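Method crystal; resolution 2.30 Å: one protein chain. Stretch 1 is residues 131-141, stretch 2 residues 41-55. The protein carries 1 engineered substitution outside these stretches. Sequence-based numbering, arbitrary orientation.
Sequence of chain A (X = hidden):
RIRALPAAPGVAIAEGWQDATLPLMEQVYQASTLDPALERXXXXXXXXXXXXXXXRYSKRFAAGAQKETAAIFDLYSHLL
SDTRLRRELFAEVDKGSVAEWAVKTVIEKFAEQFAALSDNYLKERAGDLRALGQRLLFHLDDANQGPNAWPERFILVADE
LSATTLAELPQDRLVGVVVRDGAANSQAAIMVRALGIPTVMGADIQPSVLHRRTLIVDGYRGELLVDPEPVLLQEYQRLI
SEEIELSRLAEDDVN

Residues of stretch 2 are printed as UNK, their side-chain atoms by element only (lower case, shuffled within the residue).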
# COMPACT_ATOMS: atom_id res chain seq x y z
N ALA A 131 3.58 -7.47 4.16
CA ALA A 131 2.67 -6.75 3.28
C ALA A 131 1.38 -7.53 3.05
O ALA A 131 0.29 -6.96 3.06
CB ALA A 131 3.36 -6.45 1.95
N LEU A 132 1.50 -8.85 2.84
CA LEU A 132 0.30 -9.68 2.70
C LEU A 132 -0.53 -9.66 3.98
O LEU A 132 -1.76 -9.64 3.92
CB LEU A 132 0.69 -11.11 2.34
CG LEU A 132 0.70 -11.49 0.86
CD1 LEU A 132 1.70 -10.66 0.08
CD2 LEU A 132 0.97 -12.98 0.68
N GLY A 133 0.13 -9.65 5.14
CA GLY A 133 -0.60 -9.51 6.39
C GLY A 133 -1.27 -8.16 6.51
O GLY A 133 -2.41 -8.06 6.98
N GLN A 134 -0.57 -7.10 6.09
CA GLN A 134 -1.18 -5.77 6.06
C GLN A 134 -2.42 -5.75 5.18
O GLN A 134 -3.43 -5.14 5.52
CB GLN A 134 -0.16 -4.74 5.57
CG GLN A 134 0.92 -4.39 6.57
CD GLN A 134 0.54 -3.20 7.43
OE1 GLN A 134 0.18 -3.35 8.60
NE2 GLN A 134 0.63 -2.01 6.86
N ARG A 135 -2.36 -6.44 4.03
CA ARG A 135 -3.51 -6.48 3.13
C ARG A 135 -4.64 -7.30 3.72
O ARG A 135 -5.82 -6.98 3.53
CB ARG A 135 -3.09 -7.03 1.77
CG ARG A 135 -4.03 -6.67 0.64
CD ARG A 135 -4.11 -5.16 0.46
NE ARG A 135 -5.13 -4.77 -0.50
CZ ARG A 135 -5.50 -3.51 -0.73
NH1 ARG A 135 -4.93 -2.52 -0.06
NH2 ARG A 135 -6.44 -3.25 -1.62
N LEU A 136 -4.30 -8.38 4.44
CA LEU A 136 -5.32 -9.17 5.13
C LEU A 136 -6.07 -8.32 6.15
O LEU A 136 -7.31 -8.37 6.23
CB LEU A 136 -4.68 -10.38 5.80
CG LEU A 136 -4.91 -11.75 5.14
CD1 LEU A 136 -4.74 -11.65 3.63
CD2 LEU A 136 -3.96 -12.78 5.71
N LEU A 137 -5.34 -7.53 6.94
CA LEU A 137 -5.97 -6.63 7.89
C LEU A 137 -6.78 -5.55 7.18
O LEU A 137 -7.77 -5.05 7.73
CB LEU A 137 -4.92 -6.00 8.80
CG LEU A 137 -4.10 -6.95 9.68
CD1 LEU A 137 -3.05 -6.18 10.46
CD2 LEU A 137 -5.02 -7.71 10.62
N PHE A 138 -6.37 -5.17 5.97
CA PHE A 138 -7.10 -4.15 5.22
C PHE A 138 -8.52 -4.59 4.92
O PHE A 138 -9.46 -3.80 5.01
CB PHE A 138 -6.35 -3.82 3.93
CG PHE A 138 -7.02 -2.78 3.08
CD1 PHE A 138 -6.89 -1.44 3.38
CD2 PHE A 138 -7.79 -3.14 1.99
CE1 PHE A 138 -7.50 -0.47 2.61
CE2 PHE A 138 -8.41 -2.18 1.21
CZ PHE A 138 -8.26 -0.84 1.52
N HIS A 139 -8.70 -5.86 4.55
CA HIS A 139 -10.03 -6.36 4.21
C HIS A 139 -10.86 -6.72 5.43
O HIS A 139 -12.08 -6.87 5.31
CB HIS A 139 -9.91 -7.58 3.29
CG HIS A 139 -9.29 -7.27 1.96
ND1 HIS A 139 -8.02 -7.69 1.62
CD2 HIS A 139 -9.76 -6.58 0.90
CE1 HIS A 139 -7.73 -7.28 0.40
NE2 HIS A 139 -8.77 -6.60 -0.06
N LEU A 140 -10.23 -6.86 6.60
CA LEU A 140 -11.00 -7.09 7.82
C LEU A 140 -11.70 -5.82 8.30
O LEU A 140 -12.75 -5.90 8.94
CB LEU A 140 -10.09 -7.64 8.92
CG LEU A 140 -9.53 -9.05 8.72
CD1 LEU A 140 -8.55 -9.40 9.82
CD2 LEU A 140 -10.66 -10.06 8.65
N ASP A 141 -11.13 -4.66 7.98
CA ASP A 141 -11.65 -3.37 8.40
C ASP A 141 -12.84 -2.90 7.57
O ASP A 141 -13.30 -1.77 7.75
CB ASP A 141 -10.53 -2.32 8.34
CG ASP A 141 -10.63 -1.28 9.44
OD1 ASP A 141 -11.74 -0.77 9.70
OD2 ASP A 141 -9.59 -0.97 10.05
N UNK A 41 -15.33 -17.26 10.01
CA UNK A 41 -16.03 -16.78 8.82
C UNK A 41 -15.45 -15.45 8.34
O UNK A 41 -15.40 -15.20 7.13
c UNK A 41 -19.68 -17.83 9.72
o UNK A 41 -20.39 -18.85 9.80
c UNK A 41 -17.53 -16.64 9.11
o UNK A 41 -20.10 -16.69 10.00
c UNK A 41 -18.25 -17.98 9.25
N UNK A 42 -15.01 -14.60 9.27
CA UNK A 42 -14.37 -13.35 8.88
C UNK A 42 -13.02 -13.60 8.21
O UNK A 42 -12.61 -12.84 7.33
c UNK A 42 -13.40 -9.51 12.51
n UNK A 42 -12.67 -8.47 12.13
n UNK A 42 -13.23 -10.03 13.71
c UNK A 42 -15.15 -11.18 12.00
c UNK A 42 -15.47 -12.00 10.76
c UNK A 42 -14.18 -12.44 10.09
n UNK A 42 -14.30 -10.03 11.68
N UNK A 43 -12.32 -14.67 8.61
CA UNK A 43 -11.02 -14.97 8.03
C UNK A 43 -11.15 -15.54 6.63
O UNK A 43 -10.38 -15.16 5.73
c UNK A 43 -10.26 -15.94 8.94
c UNK A 43 -9.06 -16.30 11.11
c UNK A 43 -9.46 -15.28 10.06
c UNK A 43 -8.24 -14.58 9.50
N UNK A 44 -12.10 -16.46 6.41
CA UNK A 44 -12.30 -17.01 5.08
C UNK A 44 -12.76 -15.93 4.10
O UNK A 44 -12.47 -16.02 2.90
c UNK A 44 -13.31 -18.15 5.12
o UNK A 44 -14.52 -17.70 5.74
c UNK A 44 -12.75 -19.33 5.90
N UNK A 45 -13.46 -14.91 4.59
CA UNK A 45 -13.85 -13.81 3.72
C UNK A 45 -12.66 -12.96 3.30
O UNK A 45 -12.55 -12.56 2.14
N UNK A 46 -11.75 -12.69 4.24
CA UNK A 46 -10.59 -11.86 3.92
C UNK A 46 -9.59 -12.62 3.05
O UNK A 46 -9.00 -12.04 2.13
c UNK A 46 -9.92 -11.38 5.21
N UNK A 47 -9.38 -13.91 3.33
CA UNK A 47 -8.45 -14.69 2.52
C UNK A 47 -8.92 -14.79 1.08
O UNK A 47 -8.10 -14.75 0.15
c UNK A 47 -7.56 -16.21 4.47
c UNK A 47 -8.29 -16.09 3.12
c UNK A 47 -7.65 -17.63 4.99
c UNK A 47 -6.11 -15.77 4.34
N UNK A 48 -10.23 -14.91 0.86
CA UNK A 48 -10.74 -15.02 -0.50
C UNK A 48 -10.71 -13.67 -1.21
O UNK A 48 -10.40 -13.60 -2.40
c UNK A 48 -14.07 -16.54 -1.83
c UNK A 48 -12.83 -15.67 -1.84
o UNK A 48 -15.12 -16.08 -1.34
c UNK A 48 -12.16 -15.59 -0.48
o UNK A 48 -13.99 -17.70 -2.30
N UNK A 49 -11.04 -12.59 -0.50
CA UNK A 49 -10.98 -11.26 -1.10
C UNK A 49 -9.55 -10.87 -1.46
O UNK A 49 -9.31 -10.29 -2.52
c UNK A 49 -13.12 -10.29 -0.07
o UNK A 49 -14.84 -8.97 0.90
o UNK A 49 -12.94 -9.09 1.98
c UNK A 49 -13.67 -9.39 1.02
c UNK A 49 -11.60 -10.23 -0.16
N UNK A 50 -8.60 -11.19 -0.58
CA UNK A 50 -7.20 -10.87 -0.87
C UNK A 50 -6.66 -11.74 -2.00
O UNK A 50 -5.91 -11.26 -2.86
c UNK A 50 -6.36 -11.03 0.39
N UNK A 51 -7.02 -13.03 -2.01
CA UNK A 51 -6.59 -13.90 -3.10
C UNK A 51 -7.19 -13.45 -4.42
O UNK A 51 -6.51 -13.45 -5.45
c UNK A 51 -6.98 -15.35 -2.80
N UNK A 52 -8.47 -13.08 -4.42
CA UNK A 52 -9.09 -12.54 -5.62
C UNK A 52 -8.38 -11.27 -6.07
O UNK A 52 -8.12 -11.08 -7.27
n UNK A 52 -12.25 -13.76 -4.47
c UNK A 52 -11.42 -13.52 -5.48
o UNK A 52 -11.33 -14.28 -6.45
c UNK A 52 -10.58 -12.27 -5.38
N UNK A 53 -8.05 -10.38 -5.13
CA UNK A 53 -7.37 -9.14 -5.47
C UNK A 53 -6.04 -9.41 -6.17
O UNK A 53 -5.75 -8.83 -7.22
c UNK A 53 -7.17 -8.29 -4.22
c UNK A 53 -6.80 -6.84 -4.49
o UNK A 53 -7.15 -4.87 -3.21
c UNK A 53 -6.68 -6.02 -3.22
o UNK A 53 -6.13 -6.54 -2.22
N UNK A 54 -5.23 -10.29 -5.59
CA UNK A 54 -3.97 -10.67 -6.23
C UNK A 54 -4.21 -11.35 -7.57
O UNK A 54 -3.34 -11.32 -8.44
c UNK A 54 -0.93 -10.91 -4.43
c UNK A 54 -0.70 -9.52 -2.50
c UNK A 54 -0.12 -10.24 -3.53
c UNK A 54 -3.17 -11.59 -5.30
c UNK A 54 -2.07 -9.47 -2.37
c UNK A 54 -2.87 -10.14 -3.28
c UNK A 54 -2.31 -10.86 -4.32
N UNK A 55 -5.37 -11.97 -7.75
CA UNK A 55 -5.65 -12.68 -8.99
C UNK A 55 -5.83 -11.71 -10.16
O UNK A 55 -5.30 -11.94 -11.25
c UNK A 55 -6.89 -13.57 -8.82
n UNK A 55 -8.22 -17.13 -5.74
c UNK A 55 -6.81 -14.91 -9.54
n UNK A 55 -9.56 -15.66 -6.86
n UNK A 55 -7.73 -16.56 -7.91
c UNK A 55 -8.50 -16.45 -6.84
c UNK A 55 -7.96 -15.85 -9.17

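Position 41 carries three carbons in a row, the last bearing two oxygens, and lies out of reach of stretch 1; it is Glu-41. Position 42 has three carbons, a nitrogen and a carbon holding two more nitrogens, and it touches Leu-140, which makes it Arg-42. The O atom of Arg-42 lies 3.6 Å from Leu-140 CD2, and the edge of its guanidinium faces Leu-140 O. At position 43, four carbons fork at the second: Leu-43, which makes no direct contact. Position 44 has one carbon carrying an oxygen and a carbon, and is Thr-44; its OG1 donates to Glu-41 O at 3.0 Å, turning the hydroxyl back onto its own helix. Position 45 has no side-chain atoms and is Gly-45.

At position 46 the side chain is a single carbon, CB; the CA-to-CB bond points toward stretch 1, and CB of position 46 lies 3.8 Å from Leu-140 CD2, identifying Ala-46. Here the backbones come closest, with 5.5 Å between the CA atoms of Ala-46 and His-139. Position 47 again shows four carbons forked at the second, one of its branch ends meeting Leu-136 CD2. This is Leu-47, whose CA-to-CB bond points away although its CD2 comes within 3.9 Å of Leu-136 CD2. Position 48, with three carbons and two terminal oxygens, is Glu-48, turned to the exposed side. The same atom set at position 49 reaches His-139 and gives Glu-49, whose OE1 is 3.6 Å from His-139 CB.

Position 50 has one carbon, which touches Leu-136 and His-139; it is Ala-50, whose CB lies 3.7 Å from Leu-136 CD1. Position 51 also has one carbon, its CA-to-CB bond pointing away, and is Ala-51. Position 52 has two carbons, the second bearing an oxygen and a nitrogen: Asn-52, without contact. At position 53, three carbons end in two oxygens directed at Arg-135, so this is Glu-53. Position 54 has one carbon and a six-carbon ring that packs against Leu-132; it is Phe-54, whose CZ lies 3.7 Å from Leu-132 CD1. Position 55, with three carbons, a nitrogen and a carbon carrying two nitrogens, is Arg-55, far from stretch 1.

The helices cross at 118°, their axes 8.8 Å apart at closest approach. His-139 sits as a knob among Ala-46, Glu-49, Ala-50 and Glu-53. Leu-132, Leu-136 and Leu-140 supply apolar packing along the contact. The salt bridge adds a paired polar link: Arg-135 NE donates to Glu-53 OE1 at 2.7 Å, and Arg-135 NH2 to Glu-53 OE2 at a very short 2.4 Å, so the carboxylate meets the guanidinium edge-on through both oxygens.

Stretch 2, residues 41-55: ERLTGALEEAANEFR
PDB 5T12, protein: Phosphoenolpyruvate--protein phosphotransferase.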